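Long-range contacts in topoisomerase IV subunit A (Escherichia coli, PDB 1ZVT), which belongs to a type II topoisomerase that unlinks DNA, its C-terminal beta-pinwheel domain probably binding DNA and helping to set which substrates the enzyme prefers: residues S1-T5 and K40-N44; T5-M11 and D33-V39; W13-A17 and L64-R68; D87-M91 and V134-V138. All blocks are in the same frame, centred on the assembly; numbering follows the deposited sequence.

Interaction 1. Residues S1-T5 and K40-N44; sequences SEPVT and KGKSN
Val-4 and Gly-41 make the tight centre of this contact. They are a hydrogen-bonded antiparallel pair: Val-4 N reaches Gly-41 O at 3.0 Å, almost straight at its hydrogen (173°), and Gly-41 N returns the bond to Val-4 O. With no side chain on Gly-41, the methyls of Val-4 lie against backbone and the next residues. CG2 sits beside Gly-41 O and the carbonyl carbon of Lys-42, while CG1, anti to its own carbonyl carbon (chi1 -64°), meets Ser-43 CB at 3.8 Å. Met-91, from the loop after strand 86-90, packs against the same valine. Gly-41 O also takes a hydrogen bond from His-20 NE2.

One serine then grips the backbone of Glu-2 twice. Ser-43 N donates to Glu-2 O at 2.8 Å, and Ser-43 OG, folded back between its own N and carbonyl carbon (chi1 56°), accepts from Glu-2 N, also at 2.8 Å. Glu-2 CG rests alongside that hydroxyl, 3.5 Å from Ser-43 OG.

Beyond this the contact opens toward solvent. Ser-1 OG donates to Asn-44 OD1 at 3.1 Å from above the carbonyl plane and not along a lone pair, which suggests a modest hold on the chain end. Lys-42 runs its methylenes past Ser-1, CD coming 3.7 Å from Ser-1 OG, before its amine leads away; Lys-40 likewise turns its end outward.

This is an antiparallel strand pair, 35-42 being the outermost strand of its sheet within the chain, in a four-stranded blade of the beta-pinwheel.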
# COMPACT_ATOMS: atom_id res chain seq x y z
N SER A 1 -18.32 4.31 20.84
CA SER A 1 -18.16 4.14 19.37
C SER A 1 -18.86 5.27 18.61
O SER A 1 -20.08 5.46 18.73
CB SER A 1 -18.73 2.78 18.93
OG SER A 1 -18.58 2.58 17.53
N GLU A 2 -18.09 6.03 17.84
CA GLU A 2 -18.61 7.12 17.03
C GLU A 2 -17.77 7.20 15.75
O GLU A 2 -16.58 6.88 15.79
CB GLU A 2 -18.56 8.45 17.79
CG GLU A 2 -17.17 9.11 17.88
CD GLU A 2 -17.19 10.50 18.53
OE1 GLU A 2 -16.32 10.75 19.41
OE2 GLU A 2 -18.05 11.33 18.17
N PRO A 3 -18.39 7.59 14.62
CA PRO A 3 -17.65 7.73 13.35
C PRO A 3 -16.52 8.74 13.46
O PRO A 3 -16.73 9.82 13.99
CB PRO A 3 -18.72 8.25 12.38
CG PRO A 3 -19.81 8.76 13.23
CD PRO A 3 -19.82 7.90 14.44
N VAL A 4 -15.34 8.38 12.93
CA VAL A 4 -14.20 9.28 12.92
C VAL A 4 -13.50 9.22 11.57
O VAL A 4 -13.60 8.20 10.86
CB VAL A 4 -13.14 8.95 14.03
CG1 VAL A 4 -13.76 9.15 15.42
CG2 VAL A 4 -12.61 7.53 13.88
N THR A 5 -12.76 10.28 11.27
CA THR A 5 -11.84 10.31 10.12
C THR A 5 -10.47 10.63 10.67
O THR A 5 -10.30 11.61 11.39
CB THR A 5 -12.23 11.39 9.10
OG1 THR A 5 -13.53 11.07 8.60
CG2 THR A 5 -11.24 11.44 7.94
N LYS A 40 -11.26 6.38 7.25
CA LYS A 40 -12.45 6.52 8.10
C LYS A 40 -12.76 5.21 8.80
O LYS A 40 -12.38 4.13 8.34
CB LYS A 40 -13.65 7.01 7.29
CG LYS A 40 -14.19 5.99 6.28
CD LYS A 40 -15.43 6.54 5.56
CE LYS A 40 -15.86 5.64 4.42
NZ LYS A 40 -14.86 5.67 3.29
N GLY A 41 -13.44 5.32 9.93
CA GLY A 41 -13.79 4.15 10.71
C GLY A 41 -14.56 4.58 11.93
O GLY A 41 -15.23 5.60 11.92
N LYS A 42 -14.44 3.77 12.98
CA LYS A 42 -15.13 4.05 14.24
C LYS A 42 -14.12 4.32 15.33
O LYS A 42 -12.98 3.85 15.26
CB LYS A 42 -16.00 2.86 14.63
CG LYS A 42 -17.23 2.68 13.74
CD LYS A 42 -17.97 1.38 14.09
CE LYS A 42 -19.17 1.16 13.16
NZ LYS A 42 -20.32 0.57 13.90
N SER A 43 -14.53 5.06 16.35
CA SER A 43 -13.61 5.50 17.39
C SER A 43 -13.10 4.33 18.23
O SER A 43 -12.05 4.45 18.88
CB SER A 43 -14.26 6.60 18.25
OG SER A 43 -15.48 6.13 18.79
N ASN A 44 -13.81 3.20 18.19
CA ASN A 44 -13.39 2.00 18.91
C ASN A 44 -12.69 0.95 18.05
O ASN A 44 -12.69 -0.24 18.38
CB ASN A 44 -14.58 1.37 19.67
CG ASN A 44 -15.68 0.88 18.75
OD1 ASN A 44 -15.78 1.28 17.58
ND2 ASN A 44 -16.55 0.02 19.28

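Interaction 2. Residues T5-M11 and D33-V39; sequences TIVLSQM and DSFKAAV
A classic beta bulge sets two residues, Lys-36 and Ala-37, opposite the single Leu-8, and the pairing slips by one residue beyond it. Leu-8 O accepts from both amides, Lys-36 N at 2.9 Å in the carbonyl plane and Ala-37 N at 3.1 Å tilted from it, while Leu-8 N returns a nearly straight bond to Ala-37 O. On the regular side of the bulge, Ile-6 and Val-39 form a hydrogen-bonded pair, Ile-6 CB touching Val-39 CG2.

Past the bulge, the Asp-33 carboxylate takes over. Its CG, anti to the backbone N (chi1 -160°), turns in so that OD2 takes the Ser-9 hydroxyl (OG to OD2 2.7 Å) on the syn side, while Met-11 N and Ser-34 N reach OD1 from opposite faces of the carboxylate. Gln-10 N meets Ser-34 O at 2.7 Å. The Gln-10 chain bends at chi2 (-60°), bringing NE2 to Phe-35 O at 3.1 Å with that oxygen close to the amide plane; a water joins OE1 to Lys-36 NZ. Lys-36 CD runs beside Leu-8 CD2, and Val-7 CG1 meets the Phe-35 ring at its edge.

Strand 13-18 flanks 3-9 on its other side, bonded through Thr-5 and Val-7. Met-89 of strand 86-90 and Val-47 of strand 47-51 pack on the face bearing Ile-6 and Val-39, and Ile-22 and Tyr-29 from a loop lie against Val-7.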
# COMPACT_ATOMS: atom_id res chain seq x y z
N THR A 5 -12.76 10.28 11.27
CA THR A 5 -11.84 10.31 10.12
C THR A 5 -10.47 10.63 10.67
O THR A 5 -10.30 11.61 11.39
CB THR A 5 -12.23 11.39 9.10
OG1 THR A 5 -13.53 11.07 8.60
CG2 THR A 5 -11.24 11.44 7.94
N ILE A 6 -9.49 9.80 10.33
CA ILE A 6 -8.12 10.08 10.75
C ILE A 6 -7.40 10.74 9.57
O ILE A 6 -7.49 10.26 8.44
CB ILE A 6 -7.35 8.79 11.14
CG1 ILE A 6 -8.19 7.88 12.07
CG2 ILE A 6 -5.99 9.18 11.73
CD1 ILE A 6 -8.71 8.56 13.34
N VAL A 7 -6.74 11.86 9.84
CA VAL A 7 -6.09 12.66 8.79
C VAL A 7 -4.60 12.71 9.04
O VAL A 7 -4.15 13.05 10.15
CB VAL A 7 -6.66 14.10 8.78
CG1 VAL A 7 -5.99 14.97 7.67
CG2 VAL A 7 -8.20 14.06 8.63
N LEU A 8 -3.84 12.35 8.01
CA LEU A 8 -2.37 12.31 8.03
C LEU A 8 -1.83 13.42 7.16
O LEU A 8 -2.31 13.62 6.02
CB LEU A 8 -1.90 10.97 7.47
CG LEU A 8 -0.40 10.76 7.30
CD1 LEU A 8 0.32 10.79 8.67
CD2 LEU A 8 -0.12 9.44 6.53
N SER A 9 -0.85 14.14 7.67
CA SER A 9 -0.26 15.22 6.90
C SER A 9 1.09 14.81 6.29
O SER A 9 1.67 13.77 6.67
CB SER A 9 -0.08 16.46 7.78
OG SER A 9 1.03 16.29 8.65
N GLN A 10 1.58 15.64 5.37
CA GLN A 10 2.85 15.36 4.67
C GLN A 10 4.02 15.21 5.64
O GLN A 10 4.91 14.37 5.44
CB GLN A 10 3.16 16.50 3.69
CG GLN A 10 2.26 16.52 2.46
CD GLN A 10 2.35 15.24 1.63
OE1 GLN A 10 3.40 14.57 1.59
NE2 GLN A 10 1.24 14.88 0.99
N MET A 11 3.97 16.00 6.71
CA MET A 11 5.03 15.99 7.74
C MET A 11 4.84 14.92 8.81
O MET A 11 5.64 14.83 9.74
CB MET A 11 5.12 17.35 8.40
CG MET A 11 5.56 18.49 7.47
SD MET A 11 7.18 18.18 6.78
CE MET A 11 6.81 17.71 5.09
N ASP A 33 3.27 22.51 6.03
CA ASP A 33 2.65 21.18 6.04
C ASP A 33 1.34 21.22 5.27
O ASP A 33 0.78 22.29 5.02
CB ASP A 33 2.43 20.72 7.48
CG ASP A 33 2.26 19.20 7.62
OD1 ASP A 33 2.39 18.46 6.63
OD2 ASP A 33 2.00 18.76 8.76
N SER A 34 0.85 20.04 4.89
CA SER A 34 -0.41 19.94 4.19
C SER A 34 -0.89 18.50 4.16
O SER A 34 -0.18 17.58 4.60
CB SER A 34 -0.28 20.48 2.75
OG SER A 34 0.69 19.74 2.03
N PHE A 35 -2.06 18.33 3.57
CA PHE A 35 -2.78 17.06 3.53
C PHE A 35 -2.01 15.97 2.80
O PHE A 35 -1.39 16.23 1.76
CB PHE A 35 -4.12 17.28 2.81
CG PHE A 35 -4.92 16.03 2.64
CD1 PHE A 35 -5.60 15.49 3.72
CD2 PHE A 35 -4.98 15.38 1.38
CE1 PHE A 35 -6.37 14.31 3.56
CE2 PHE A 35 -5.72 14.24 1.20
CZ PHE A 35 -6.43 13.70 2.30
N LYS A 36 -2.08 14.75 3.35
CA LYS A 36 -1.49 13.58 2.71
C LYS A 36 -2.53 12.49 2.44
O LYS A 36 -2.59 11.98 1.33
CB LYS A 36 -0.34 13.01 3.54
CG LYS A 36 0.31 11.76 2.85
CD LYS A 36 1.66 11.38 3.49
CE LYS A 36 2.08 9.98 3.04
NZ LYS A 36 2.22 9.82 1.56
N ALA A 37 -3.33 12.15 3.45
CA ALA A 37 -4.30 11.08 3.33
C ALA A 37 -5.30 11.12 4.46
O ALA A 37 -5.00 11.63 5.56
CB ALA A 37 -3.61 9.70 3.28
N ALA A 38 -6.46 10.52 4.21
CA ALA A 38 -7.46 10.33 5.26
C ALA A 38 -8.04 8.93 5.18
O ALA A 38 -8.18 8.36 4.07
CB ALA A 38 -8.55 11.38 5.16
N VAL A 39 -8.36 8.37 6.34
CA VAL A 39 -9.10 7.10 6.41
C VAL A 39 -10.29 7.26 7.35
O VAL A 39 -10.33 8.18 8.16
CB VAL A 39 -8.21 5.91 6.85
CG1 VAL A 39 -7.09 5.68 5.79
CG2 VAL A 39 -7.60 6.19 8.20
O HOH W 1 4.04 11.98 0.71

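Interaction 3. Residues W13-A17 and L64-R68; sequences WVRSA and LPSAR
Ser-16 N donates to Pro-65 O at 2.8 Å, with the hydrogen angle at 173° and the donor nearly along the C=O axis, so strand and loop are joined here by a straight backbone bond. The second polar link is Arg-15 NH1 to Ala-67 O at 3.0 Å; the oxygen lies at the guanidinium edge, only 4° out of its plane. A bend at chi3 (87°) swings that group round after CB and CD have passed Pro-65 O and Ser-66 O. Arg-15 NH2 also bonds to Asn-28 O, and Tyr-29 gives the guanidinium a cation-pi partner. A leucine in place of Arg-15 would probably cost Ala-67 O and Asn-28 O this shared donor and leave the loop less firmly held to the strand.

Outward from these bonds, Ser-66 CA brings its hydrogen to Ser-16 O. Val-14 CG2 meets Leu-64 CD2 at 3.8 Å, Pro-65 CG lies on Val-14 O, and Ala-17 CB touches Ala-67 CB at 3.8 Å.

Strand 13-18 lies between 3-9 and 72-73 in its sheet; the loop holding 64-68 follows strand 55-59 and leads into 72-73, whose Glu-72 bonds to the backbone of Val-14.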
# COMPACT_ATOMS: atom_id res chain seq x y z
N TRP A 13 2.00 14.36 10.80
CA TRP A 13 1.16 14.77 11.92
C TRP A 13 -0.23 14.24 11.69
O TRP A 13 -0.69 14.14 10.55
CB TRP A 13 1.13 16.30 12.02
CG TRP A 13 2.41 16.86 12.56
CD1 TRP A 13 3.68 16.49 12.20
CD2 TRP A 13 2.55 17.86 13.56
NE1 TRP A 13 4.61 17.23 12.91
CE2 TRP A 13 3.94 18.07 13.77
CE3 TRP A 13 1.64 18.61 14.32
CZ2 TRP A 13 4.44 19.00 14.68
CZ3 TRP A 13 2.14 19.54 15.24
CH2 TRP A 13 3.52 19.73 15.41
N VAL A 14 -0.89 13.87 12.78
CA VAL A 14 -2.20 13.22 12.67
C VAL A 14 -3.23 13.86 13.57
O VAL A 14 -2.89 14.48 14.58
CB VAL A 14 -2.14 11.71 13.02
CG1 VAL A 14 -1.45 10.95 11.91
CG2 VAL A 14 -1.41 11.45 14.37
N ARG A 15 -4.51 13.66 13.23
CA ARG A 15 -5.60 14.02 14.11
C ARG A 15 -6.80 13.13 13.78
O ARG A 15 -6.82 12.48 12.73
CB ARG A 15 -5.96 15.49 13.95
CG ARG A 15 -6.75 15.80 12.69
CD ARG A 15 -6.67 17.27 12.40
NE ARG A 15 -5.51 17.65 11.60
CZ ARG A 15 -5.21 18.90 11.26
NH1 ARG A 15 -5.98 19.91 11.66
NH2 ARG A 15 -4.15 19.16 10.52
N SER A 16 -7.77 13.10 14.68
CA SER A 16 -8.98 12.28 14.52
C SER A 16 -10.17 13.23 14.54
O SER A 16 -10.47 13.82 15.58
CB SER A 16 -9.10 11.26 15.66
OG SER A 16 -10.28 10.47 15.56
N ALA A 17 -10.83 13.38 13.40
CA ALA A 17 -11.97 14.30 13.28
C ALA A 17 -13.25 13.52 13.49
O ALA A 17 -13.36 12.38 13.08
CB ALA A 17 -11.97 14.95 11.92
N LEU A 64 -5.95 10.68 19.99
CA LEU A 64 -5.53 11.67 18.99
C LEU A 64 -6.30 12.99 19.17
O LEU A 64 -7.45 12.97 19.63
CB LEU A 64 -5.73 11.12 17.57
CG LEU A 64 -4.87 9.91 17.21
CD1 LEU A 64 -5.22 9.42 15.81
CD2 LEU A 64 -3.39 10.25 17.33
N PRO A 65 -5.68 14.12 18.78
CA PRO A 65 -6.35 15.42 18.86
C PRO A 65 -7.47 15.56 17.82
O PRO A 65 -7.49 14.82 16.83
CB PRO A 65 -5.21 16.42 18.60
CG PRO A 65 -4.23 15.66 17.75
CD PRO A 65 -4.31 14.23 18.24
N SER A 66 -8.39 16.49 18.04
CA SER A 66 -9.52 16.67 17.13
C SER A 66 -9.17 17.47 15.88
O SER A 66 -8.03 17.87 15.69
CB SER A 66 -10.68 17.35 17.88
OG SER A 66 -10.46 18.74 17.94
N ALA A 67 -10.19 17.73 15.05
CA ALA A 67 -9.99 18.43 13.76
C ALA A 67 -9.40 19.82 13.94
O ALA A 67 -8.61 20.27 13.12
CB ALA A 67 -11.31 18.53 13.01
N ARG A 68 -9.81 20.49 15.01
CA ARG A 68 -9.27 21.80 15.37
C ARG A 68 -7.83 21.66 15.86
O ARG A 68 -7.49 20.74 16.61
CB ARG A 68 -10.15 22.46 16.42
CG ARG A 68 -11.56 22.71 15.91
CD ARG A 68 -12.59 22.77 17.03
NE ARG A 68 -13.90 23.10 16.49
CZ ARG A 68 -14.49 24.29 16.60
NH1 ARG A 68 -13.91 25.28 17.28
NH2 ARG A 68 -15.68 24.49 16.05

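Interaction 4. Residues D87-M91 and V134-V138; sequences DHMLM and VMPPV
His-88 carries this contact with the face of its ring. Pro-137 CD sits over that face in a CH-pi contact, 3.7 Å from the ring centroid and 18° off the normal, nearer the CG-ND1 side: Pro-137 CD is 3.5 Å from His-88 CG. The two side chains do not stack flat, since the proline offers the corner of its ring. On the opposite face lies CB of Asp-87, the residue just before, so the imidazole is sandwiched between its own neighbour and the proline.

The van der Waals contacts continue round the far end of the ring. His-88 CE1 approaches Pro-136 CA at 3.6 Å, obliquely to the ring, and NE2 comes 4.1 Å from Val-134 CG1. With CG anti to its carbonyl carbon and beside the backbone N (chi1 -42°), the imidazole reaches out from the strand across the prolines.

The aliphatic part is lighter: Leu-90 CD1 meets Pro-137 CG at 4.3 Å. Substituting an alanine for His-88 would probably leave Pro-137 CD without its aromatic face and open a gap between strand and loop.

Strand 86-90 is an outermost strand of its sheet, paired with 47-51 through Val-48 and Val-50, and has Met-89 on strand 3-9. Loop 134-138 runs into strand 138-139 of the next sheet, with Met-100 of strand 97-101 beside Pro-137 and Leu-98 beside Leu-90.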
# COMPACT_ATOMS: atom_id res chain seq x y z
N ASP A 87 4.43 6.01 5.75
CA ASP A 87 4.04 6.12 4.35
C ASP A 87 2.61 5.72 4.05
O ASP A 87 2.04 6.12 3.03
CB ASP A 87 5.01 5.30 3.48
CG ASP A 87 6.42 5.84 3.52
OD1 ASP A 87 6.63 6.99 3.99
OD2 ASP A 87 7.35 5.12 3.10
N HIS A 88 2.04 4.89 4.92
CA HIS A 88 0.74 4.30 4.64
C HIS A 88 -0.12 4.25 5.90
O HIS A 88 0.41 4.01 7.00
CB HIS A 88 0.87 2.87 4.06
CG HIS A 88 1.96 2.72 3.04
ND1 HIS A 88 1.83 3.15 1.74
CD2 HIS A 88 3.20 2.19 3.14
CE1 HIS A 88 2.95 2.91 1.08
NE2 HIS A 88 3.80 2.32 1.91
N MET A 89 -1.41 4.49 5.71
CA MET A 89 -2.38 4.52 6.80
C MET A 89 -3.62 3.71 6.40
O MET A 89 -4.12 3.85 5.27
CB MET A 89 -2.79 5.98 7.07
CG MET A 89 -3.80 6.15 8.18
SD MET A 89 -4.11 7.88 8.69
CE MET A 89 -4.70 8.64 7.16
N LEU A 90 -4.10 2.87 7.31
CA LEU A 90 -5.25 2.01 7.03
C LEU A 90 -6.20 1.97 8.22
O LEU A 90 -5.76 2.01 9.39
CB LEU A 90 -4.80 0.57 6.78
CG LEU A 90 -4.03 0.35 5.47
CD1 LEU A 90 -2.54 0.58 5.65
CD2 LEU A 90 -4.32 -1.06 4.98
N MET A 91 -7.48 1.83 7.94
CA MET A 91 -8.47 1.60 8.96
C MET A 91 -9.53 0.70 8.33
O MET A 91 -10.26 1.14 7.44
CB MET A 91 -9.07 2.94 9.41
CG MET A 91 -9.71 2.93 10.75
SD MET A 91 -9.94 4.61 11.37
CE MET A 91 -10.42 4.29 13.06
N VAL A 134 8.76 -0.77 0.63
CA VAL A 134 7.42 -1.33 0.82
C VAL A 134 6.50 -0.88 -0.33
O VAL A 134 6.52 0.32 -0.69
CB VAL A 134 6.79 -0.84 2.16
CG1 VAL A 134 5.39 -1.45 2.34
CG2 VAL A 134 7.67 -1.18 3.37
N MET A 135 5.68 -1.78 -0.87
CA MET A 135 4.67 -1.39 -1.85
C MET A 135 3.46 -0.80 -1.10
O MET A 135 3.21 -1.12 0.05
CB MET A 135 4.17 -2.58 -2.67
CG MET A 135 5.22 -3.29 -3.48
SD MET A 135 6.09 -2.24 -4.66
CE MET A 135 4.79 -1.84 -5.85
N PRO A 136 2.68 0.04 -1.78
CA PRO A 136 1.45 0.47 -1.12
C PRO A 136 0.54 -0.73 -0.81
O PRO A 136 0.24 -1.49 -1.73
CB PRO A 136 0.77 1.34 -2.19
CG PRO A 136 1.92 1.85 -3.04
CD PRO A 136 2.85 0.64 -3.12
N PRO A 137 0.13 -0.94 0.47
CA PRO A 137 -0.78 -2.09 0.79
C PRO A 137 -2.04 -2.00 -0.02
O PRO A 137 -2.53 -0.90 -0.28
CB PRO A 137 -1.11 -1.88 2.29
CG PRO A 137 0.12 -1.15 2.80
CD PRO A 137 0.49 -0.19 1.68
N VAL A 138 -2.58 -3.15 -0.43
CA VAL A 138 -3.79 -3.17 -1.23
C VAL A 138 -4.85 -3.91 -0.47
O VAL A 138 -4.64 -5.06 -0.05
CB VAL A 138 -3.59 -3.83 -2.58
CG1 VAL A 138 -4.88 -3.74 -3.44
CG2 VAL A 138 -2.40 -3.19 -3.32

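From the N terminus, strand 3-9 pairs with 35-42 along its length: interaction 1 closes the outer loop at the chain end, and interaction 2 is nested inside it, sharing Thr-5. Interaction 3 crosses both, because 13-17 lies within their loops and 64-68 beyond them; strand 13-18 borders 3-9 in the same sheet. Interaction 4 comes later in series and joins the second sheet to the third. Its segment 87-91 packs back on the first pair, Met-89 touching interaction 2 and Met-91 touching interaction 1, so three consecutive sheets of the pinwheel are tied in turn.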